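Local coordinates for protein ATP-dependent 6-phosphofructokinase isozyme 2 (PDB 3UMO) that phosphorylates D-fructose 6-phosphate to fructose 1,6-bisphosphate with MgATP in glycolysis, working as a homodimeric kinase of the ribokinase-like PfkB family, at residues A[6-10]-A[136-141]; A[12-18]-A[30-36]; A[218-222]-A[232-236]. All blocks are in the same frame, centred on the assembly; numbering follows the deposited sequence.

Interaction 1 of 3, residues A[6-10]-A[136-141]; sequences TLTLA and ISGSLP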
loop_
_atom_site.group_PDB
_atom_site.type_symbol
_atom_site.label_atom_id
_atom_site.label_comp_id
_atom_site.label_asym_id
_atom_site.label_seq_id
_atom_site.Cartn_x
_atom_site.Cartn_y
_atom_site.Cartn_z
ATOM N N THR A 6 25.803 -4.599 28.119
ATOM C CA THR A 6 24.403 -4.645 27.708
ATOM C C THR A 6 23.895 -6.078 27.701
ATOM O O THR A 6 24.678 -7.034 27.589
ATOM C CB THR A 6 24.145 -4.003 26.323
ATOM O OG1 THR A 6 24.611 -4.880 25.290
ATOM C CG2 THR A 6 24.814 -2.633 26.209
ATOM N N LEU A 7 22.583 -6.221 27.835
ATOM C CA LEU A 7 21.964 -7.536 27.858
ATOM C C LEU A 7 20.819 -7.588 26.861
ATOM O O LEU A 7 19.896 -6.769 26.924
ATOM C CB LEU A 7 21.456 -7.870 29.263
ATOM C CG LEU A 7 20.723 -9.207 29.368
ATOM C CD1 LEU A 7 21.665 -10.352 29.030
ATOM C CD2 LEU A 7 20.127 -9.386 30.761
ATOM N N THR A 8 20.884 -8.546 25.938
ATOM C CA THR A 8 19.859 -8.707 24.908
ATOM C C THR A 8 19.328 -10.125 24.967
ATOM O O THR A 8 19.961 -11.048 24.456
ATOM C CB THR A 8 20.431 -8.465 23.502
ATOM O OG1 THR A 8 21.081 -7.195 23.475
ATOM C CG2 THR A 8 19.318 -8.472 22.451
ATOM N N LEU A 9 18.176 -10.310 25.608
ATOM C CA LEU A 9 17.623 -11.649 25.746
ATOM C C LEU A 9 17.043 -12.152 24.434
ATOM O O LEU A 9 16.934 -13.362 24.220
ATOM C CB LEU A 9 16.571 -11.693 26.856
ATOM C CG LEU A 9 17.087 -11.396 28.262
ATOM C CD1 LEU A 9 15.924 -11.314 29.238
ATOM C CD2 LEU A 9 18.108 -12.443 28.704
ATOM N N ALA A 10 16.697 -11.221 23.547
ATOM C CA ALA A 10 16.178 -11.582 22.229
ATOM C C ALA A 10 16.974 -10.924 21.112
ATOM O O ALA A 10 16.502 -9.972 20.488
ATOM C CB ALA A 10 14.703 -11.205 22.110
ATOM N N ILE A 136 19.776 -3.297 30.048
ATOM C CA ILE A 136 18.889 -4.370 29.623
ATOM C C ILE A 136 17.909 -3.783 28.610
ATOM O O ILE A 136 17.032 -2.992 28.964
ATOM C CB ILE A 136 18.122 -4.969 30.818
ATOM C CG1 ILE A 136 19.096 -5.381 31.918
ATOM C CG2 ILE A 136 17.298 -6.169 30.371
ATOM C CD1 ILE A 136 18.903 -4.628 33.213
ATOM N N SER A 137 18.065 -4.156 27.343
ATOM C CA SER A 137 17.284 -3.542 26.276
ATOM C C SER A 137 16.757 -4.558 25.261
ATOM O O SER A 137 17.492 -5.430 24.790
ATOM C CB SER A 137 18.119 -2.476 25.545
ATOM O OG SER A 137 17.423 -2.008 24.405
ATOM N N GLY A 138 15.477 -4.440 24.929
ATOM C CA GLY A 138 14.890 -5.269 23.896
ATOM C C GLY A 138 13.716 -6.065 24.419
ATOM O O GLY A 138 13.364 -5.981 25.600
ATOM N N SER A 139 13.119 -6.851 23.531
ATOM C CA SER A 139 11.955 -7.660 23.872
ATOM C C SER A 139 12.311 -8.867 24.740
ATOM O O SER A 139 13.486 -9.218 24.896
ATOM C CB SER A 139 11.263 -8.145 22.595
ATOM O OG SER A 139 12.129 -8.960 21.818
ATOM N N LEU A 140 11.280 -9.496 25.299
ATOM C CA LEU A 140 11.439 -10.717 26.087
ATOM C C LEU A 140 11.130 -11.925 25.209
ATOM O O LEU A 140 10.025 -12.034 24.668
ATOM C CB LEU A 140 10.495 -10.704 27.296
ATOM C CG LEU A 140 10.716 -11.845 28.290
ATOM C CD1 LEU A 140 12.004 -11.620 29.068
ATOM C CD2 LEU A 140 9.531 -12.005 29.240
ATOM N N PRO A 141 12.105 -12.836 25.059
ATOM C CA PRO A 141 11.934 -14.001 24.185
ATOM C C PRO A 141 11.045 -15.049 24.831
ATOM O O PRO A 141 10.861 -15.011 26.054
ATOM C CB PRO A 141 13.364 -14.536 24.049
ATOM C CG PRO A 141 14.012 -14.164 25.342
ATOM C CD PRO A 141 13.440 -12.811 25.685
HETATM O O HOH W 1 16.023 -8.439 24.098
#
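Strands 4-7 and 133-137 are parallel neighbours in the central sheet of the ribokinase-like α/β fold, and here both leave the sheet at the C-terminal ends of its strands. Ile136 pairs with Leu7, their CA atoms 4.8 Å apart, and the two side chains lie on the same face, where Leu7 CD2 comes within 4.3 Å of Ile136 CG1 and helix 146-158 packs over both. At Ser137 the pairing ends with one backbone hydrogen bond, Ser137 N to Leu7 O at 3.2 Å; its side chain is about 4 Å from that of Asp256, the probable catalytic residue. Gly138 follows at phi 122° and psi 180°, where a side chain would clash with the carbonyl oxygen of Ser137. As the strands separate, a water accepts from Ala10 N at 2.9 Å and can donate to Ser139 O at 2.8 Å or, weakly, to Ser137 O at 3.4 Å. Ser139, a substrate-binding residue, lies in a loop, its OG 3.4 Å from Ala10 CB. Leu140 starts out away from the other segment, yet its CD1 reaches to 3.9 Å from Leu9 CD1. Pro141 closes the contact, its CD 3.5 Å from Leu9 CB and its CG 3.2 Å from Leu9 O.

Interaction 2 of 3, residues A[12-18]-A[30-36]; sequences SLDSATI and CTAPVFE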
loop_
_atom_site.group_PDB
_atom_site.type_symbol
_atom_site.label_atom_id
_atom_site.label_comp_id
_atom_site.label_asym_id
_atom_site.label_seq_id
_atom_site.Cartn_x
_atom_site.Cartn_y
_atom_site.Cartn_z
ATOM N N SER A 12 18.974 -10.847 17.314
ATOM C CA SER A 12 18.634 -11.380 16.006
ATOM C C SER A 12 19.753 -11.174 15.003
ATOM O O SER A 12 20.609 -10.301 15.178
ATOM C CB SER A 12 17.331 -10.763 15.483
ATOM O OG SER A 12 17.435 -9.357 15.373
ATOM N N LEU A 13 19.747 -12.002 13.963
ATOM C CA LEU A 13 20.592 -11.777 12.800
ATOM C C LEU A 13 19.674 -11.243 11.717
ATOM O O LEU A 13 18.908 -11.996 11.115
ATOM C CB LEU A 13 21.252 -13.074 12.327
ATOM C CG LEU A 13 22.159 -12.913 11.101
ATOM C CD1 LEU A 13 23.400 -12.126 11.485
ATOM C CD2 LEU A 13 22.543 -14.270 10.521
ATOM N N ASP A 14 19.728 -9.940 11.481
ATOM C CA ASP A 14 18.772 -9.315 10.579
ATOM C C ASP A 14 19.241 -9.363 9.133
ATOM O O ASP A 14 20.434 -9.247 8.846
ATOM C CB ASP A 14 18.477 -7.872 11.008
ATOM C CG ASP A 14 17.796 -7.795 12.360
ATOM O OD1 ASP A 14 17.196 -8.808 12.782
ATOM O OD2 ASP A 14 17.858 -6.725 13.000
ATOM N N SER A 15 18.290 -9.555 8.228
ATOM C CA SER A 15 18.574 -9.533 6.801
ATOM C C SER A 15 18.058 -8.229 6.228
ATOM O O SER A 15 16.906 -7.871 6.447
ATOM C CB SER A 15 17.879 -10.696 6.090
ATOM O OG SER A 15 18.463 -11.939 6.425
ATOM N N ALA A 16 18.909 -7.513 5.502
ATOM C CA ALA A 16 18.462 -6.327 4.782
ATOM C C ALA A 16 18.483 -6.641 3.293
ATOM O O ALA A 16 19.523 -7.001 2.735
ATOM C CB ALA A 16 19.358 -5.136 5.082
ATOM N N THR A 17 17.327 -6.512 2.654
ATOM C CA THR A 17 17.221 -6.827 1.238
ATOM C C THR A 17 16.539 -5.709 0.458
ATOM O O THR A 17 15.933 -4.801 1.047
ATOM C CB THR A 17 16.467 -8.154 1.018
ATOM O OG1 THR A 17 16.497 -8.495 -0.372
ATOM C CG2 THR A 17 15.017 -8.040 1.484
ATOM N N ILE A 18 16.638 -5.787 -0.867
ATOM C CA ILE A 18 16.104 -4.766 -1.757
ATOM C C ILE A 18 15.172 -5.413 -2.779
ATOM O O ILE A 18 15.444 -6.512 -3.269
ATOM C CB ILE A 18 17.255 -4.037 -2.495
ATOM C CG1 ILE A 18 18.172 -3.334 -1.487
ATOM C CG2 ILE A 18 16.715 -3.028 -3.477
ATOM C CD1 ILE A 18 19.498 -2.865 -2.092
ATOM N N CYS A 30 13.739 -10.527 -4.116
ATOM C CA CYS A 30 14.567 -9.712 -3.244
ATOM C C CYS A 30 16.031 -10.038 -3.456
ATOM O O CYS A 30 16.388 -11.188 -3.721
ATOM C CB CYS A 30 14.184 -9.958 -1.793
ATOM S SG CYS A 30 12.531 -9.375 -1.436
ATOM N N THR A 31 16.884 -9.024 -3.346
ATOM C CA THR A 31 18.319 -9.233 -3.499
ATOM C C THR A 31 18.903 -10.076 -2.369
ATOM O O THR A 31 18.300 -10.200 -1.295
ATOM C CB THR A 31 19.081 -7.900 -3.580
ATOM O OG1 THR A 31 18.774 -7.103 -2.428
ATOM C CG2 THR A 31 18.696 -7.142 -4.842
ATOM N N ALA A 32 20.076 -10.653 -2.618
ATOM C CA ALA A 32 20.791 -11.416 -1.603
ATOM C C ALA A 32 20.987 -10.506 -0.396
ATOM O O ALA A 32 21.527 -9.406 -0.525
ATOM C CB ALA A 32 22.135 -11.878 -2.138
ATOM N N PRO A 33 20.535 -10.954 0.776
ATOM C CA PRO A 33 20.491 -10.045 1.927
ATOM C C PRO A 33 21.863 -9.693 2.485
ATOM O O PRO A 33 22.801 -10.499 2.425
ATOM C CB PRO A 33 19.702 -10.845 2.965
ATOM C CG PRO A 33 19.964 -12.278 2.607
ATOM C CD PRO A 33 20.042 -12.303 1.107
ATOM N N VAL A 34 21.967 -8.478 3.016
ATOM C CA VAL A 34 23.114 -8.082 3.818
ATOM C C VAL A 34 22.739 -8.347 5.268
ATOM O O VAL A 34 21.688 -7.900 5.725
ATOM C CB VAL A 34 23.454 -6.589 3.637
ATOM C CG1 VAL A 34 24.503 -6.156 4.661
ATOM C CG2 VAL A 34 23.944 -6.327 2.219
ATOM N N PHE A 35 23.578 -9.084 5.988
ATOM C CA PHE A 35 23.259 -9.415 7.373
ATOM C C PHE A 35 23.808 -8.376 8.336
ATOM O O PHE A 35 24.890 -7.828 8.129
ATOM C CB PHE A 35 23.775 -10.809 7.739
ATOM C CG PHE A 35 23.208 -11.899 6.878
ATOM C CD1 PHE A 35 21.877 -12.256 6.988
ATOM C CD2 PHE A 35 23.999 -12.556 5.944
ATOM C CE1 PHE A 35 21.334 -13.256 6.194
ATOM C CE2 PHE A 35 23.463 -13.557 5.141
ATOM C CZ PHE A 35 22.127 -13.908 5.269
ATOM N N GLU A 36 23.044 -8.097 9.384
ATOM C CA GLU A 36 23.478 -7.139 10.393
ATOM C C GLU A 36 23.008 -7.589 11.771
ATOM O O GLU A 36 22.009 -8.309 11.892
ATOM C CB GLU A 36 22.944 -5.736 10.079
ATOM C CG GLU A 36 21.477 -5.539 10.418
ATOM C CD GLU A 36 20.856 -4.367 9.675
ATOM O OE1 GLU A 36 21.489 -3.846 8.731
ATOM O OE2 GLU A 36 19.725 -3.973 10.035
#
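This is an antiparallel strand pairing at one edge of the four-stranded mixed sheet, the lid-like sheet of PfkB kinases, which here meets the second subunit. Strand segments 12-18 and 34-36 run at 147°, their axes 4.7 Å apart at closest. Asp14 and Glu36 form a hydrogen-bonded pair (Asp14 N to Glu36 O 2.8 Å, Glu36 N to Asp14 O 2.9 Å), as do Ala16 and Val34 (Ala16 N to Val34 O 2.8 Å, Val34 N to Ala16 O 2.9 Å). Ser15 and Phe35 make the non-hydrogen-bonded pair between them, both side chains on one face. Pro33 has no amide hydrogen to give, and beyond it threonines carry the pairing on: Thr17 OG1 donates to Thr31 O at 2.6 Å, Ile18 N to Thr31 OG1 at 3.0 Å, and Thr31 N to Ile18 O at 2.9 Å. The Phe35 side, with Leu13 and Ser15, meets Trp88 and Arg90 of the second subunit, consistent with a part in the dimer interface. The face of Asp14, Ala16, Val34 and Glu36 brings two carboxylates together, Asp14 OD2 and Glu36 OE2 being 4.5 Å apart. Hydrogen bonds from Ser12 OG (2.7 Å) and Asn92 N to Asp14 OD1 help the substrate-binding strand, with Ser12, Leu13 and Asp14, to accommodate this charge.

Interaction 3 of 3, residues A[218-222]-A[232-236]; sequences AKRVV and GVDSE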
loop_
_atom_site.group_PDB
_atom_site.type_symbol
_atom_site.label_atom_id
_atom_site.label_comp_id
_atom_site.label_asym_id
_atom_site.label_seq_id
_atom_site.Cartn_x
_atom_site.Cartn_y
_atom_site.Cartn_z
ATOM N N ALA A 218 12.160 4.146 39.505
ATOM C CA ALA A 218 13.346 4.536 38.752
ATOM C C ALA A 218 13.901 5.845 39.294
ATOM O O ALA A 218 13.143 6.715 39.729
ATOM C CB ALA A 218 13.026 4.662 37.261
ATOM N N LYS A 219 15.224 5.981 39.276
ATOM C CA LYS A 219 15.862 7.226 39.700
ATOM C C LYS A 219 15.658 8.302 38.644
ATOM O O LYS A 219 15.427 9.470 38.956
ATOM C CB LYS A 219 17.356 7.009 39.946
ATOM C CG LYS A 219 17.661 6.097 41.141
ATOM C CD LYS A 219 19.148 6.130 41.494
ATOM C CE LYS A 219 19.477 5.250 42.696
ATOM N NZ LYS A 219 19.448 3.801 42.359
ATOM N N ARG A 220 15.744 7.887 37.387
ATOM C CA ARG A 220 15.586 8.785 36.256
ATOM C C ARG A 220 14.664 8.157 35.224
ATOM O O ARG A 220 14.782 6.972 34.913
ATOM C CB ARG A 220 16.943 9.060 35.613
ATOM C CG ARG A 220 18.028 9.487 36.594
ATOM C CD ARG A 220 19.392 9.488 35.915
ATOM N NE ARG A 220 20.472 9.693 36.877
ATOM C CZ ARG A 220 20.981 8.734 37.646
ATOM N NH1 ARG A 220 20.507 7.495 37.576
ATOM N NH2 ARG A 220 21.962 9.015 38.492
ATOM N N VAL A 221 13.744 8.959 34.702
ATOM C CA VAL A 221 12.862 8.520 33.635
ATOM C C VAL A 221 13.042 9.480 32.475
ATOM O O VAL A 221 12.864 10.692 32.622
ATOM C CB VAL A 221 11.383 8.515 34.072
ATOM C CG1 VAL A 221 10.472 8.217 32.876
ATOM C CG2 VAL A 221 11.163 7.498 35.179
ATOM N N VAL A 222 13.432 8.952 31.327
ATOM C CA VAL A 222 13.494 9.783 30.141
ATOM C C VAL A 222 12.448 9.280 29.164
ATOM O O VAL A 222 12.584 8.189 28.612
ATOM C CB VAL A 222 14.899 9.764 29.504
ATOM C CG1 VAL A 222 14.916 10.584 28.211
ATOM C CG2 VAL A 222 15.919 10.312 30.492
ATOM N N GLY A 232 13.071 14.494 30.378
ATOM C CA GLY A 232 13.837 13.815 31.405
ATOM C C GLY A 232 13.387 14.255 32.783
ATOM O O GLY A 232 13.239 15.450 33.046
ATOM N N VAL A 233 13.157 13.284 33.661
ATOM C CA VAL A 233 12.670 13.571 35.006
ATOM C C VAL A 233 13.573 12.953 36.076
ATOM O O VAL A 233 14.016 11.807 35.938
ATOM C CB VAL A 233 11.206 13.096 35.177
ATOM C CG1 VAL A 233 10.767 13.174 36.625
ATOM C CG2 VAL A 233 10.278 13.925 34.302
ATOM N N ASP A 234 13.846 13.745 37.117
ATOM C CA ASP A 234 14.641 13.364 38.274
ATOM C C ASP A 234 13.782 13.553 39.509
ATOM O O ASP A 234 12.624 13.955 39.413
ATOM C CB ASP A 234 15.822 14.323 38.427
ATOM C CG ASP A 234 17.141 13.674 38.125
ATOM O OD1 ASP A 234 17.191 12.428 38.057
ATOM O OD2 ASP A 234 18.131 14.418 37.965
ATOM N N SER A 235 14.364 13.308 40.678
ATOM C CA SER A 235 13.699 13.652 41.923
ATOM C C SER A 235 13.752 15.165 42.120
ATOM O O SER A 235 13.001 15.722 42.921
ATOM C CB SER A 235 14.358 12.943 43.113
ATOM O OG SER A 235 15.690 13.391 43.314
ATOM N N GLU A 236 14.634 15.825 41.372
ATOM C CA GLU A 236 14.875 17.255 41.542
ATOM C C GLU A 236 14.627 18.073 40.279
ATOM O O GLU A 236 14.382 19.279 40.351
ATOM C CB GLU A 236 16.312 17.490 42.010
ATOM C CG GLU A 236 16.650 16.826 43.335
ATOM C CD GLU A 236 18.144 16.746 43.576
ATOM O OE1 GLU A 236 18.905 17.336 42.779
ATOM O OE2 GLU A 236 18.556 16.089 44.555
HETATM O O HOH W 2 15.773 10.499 41.284
#
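Val233 and Val221 are the centre of this contact, at the open end of the β-hairpin formed by strands 221-224 and 230-233, away from its turn. They are an antiparallel hydrogen-bonded pair with CA atoms 5.2 Å apart: Val221 N donates to Val233 O at 3.1 Å and Val233 N to Val221 O at 2.8 Å. Their side chains project from the same face of the hairpin. Each carbonyl oxygen also receives a CA-H...O contact, from Arg220 CA to Val233 O at 3.4 Å and from Gly232 CA to Val221 O at 3.5 Å. In the flanking pair, Val222 and Gly232, the CA atoms approach to 4.2 Å.

On the other flank Asp234 turns its carboxylate back so that OD1 rests 3.4 Å from Arg220 CG, but OD1 is 4.4 Å from Arg220 NE and well out of the guanidinium plane, so the charges are merely near each other; the salt bridge of Arg220 is with Glu182. Beyond Arg220 and Asp234 the backbones diverge, and a water spans the gap, donating to Lys219 O at 2.6 Å and weakly accepting from Ser235 N at 3.2 Å.

The hairpin carries the ATP-binding residues 224-229 around its turn, and the Val222 side chain is about 7 Å from a bound ATP. Helix 204-214 packs against Val221 and Val233; Val222 meets helices 254-267 and 272-286, while strand 183-184 is hydrogen-bonded alongside Arg220 and Val222.

How the interactions relate
Along the chain, interaction 2 is nested within the loop closed by interaction 1, and interaction 3 follows both. Interaction 1 lies in the α/β core and interaction 2 in the lid, their centres 21 Å apart, linked by the chain between strand 4-7 of the central parallel sheet and strand 12-19 of the four-stranded sheet. Interaction 3 belongs to a three-stranded antiparallel sheet hydrogen-bonded to strand 183-184, so that it continues the central sheet. Its centre is 22 Å from that of interaction 1 and 38 Å from that of interaction 2, across the chain's centre. Interactions 1 and 2 hold substrate-binding residues, while interaction 3 lies at the hairpin whose own connection, residues 224-229, binds ATP.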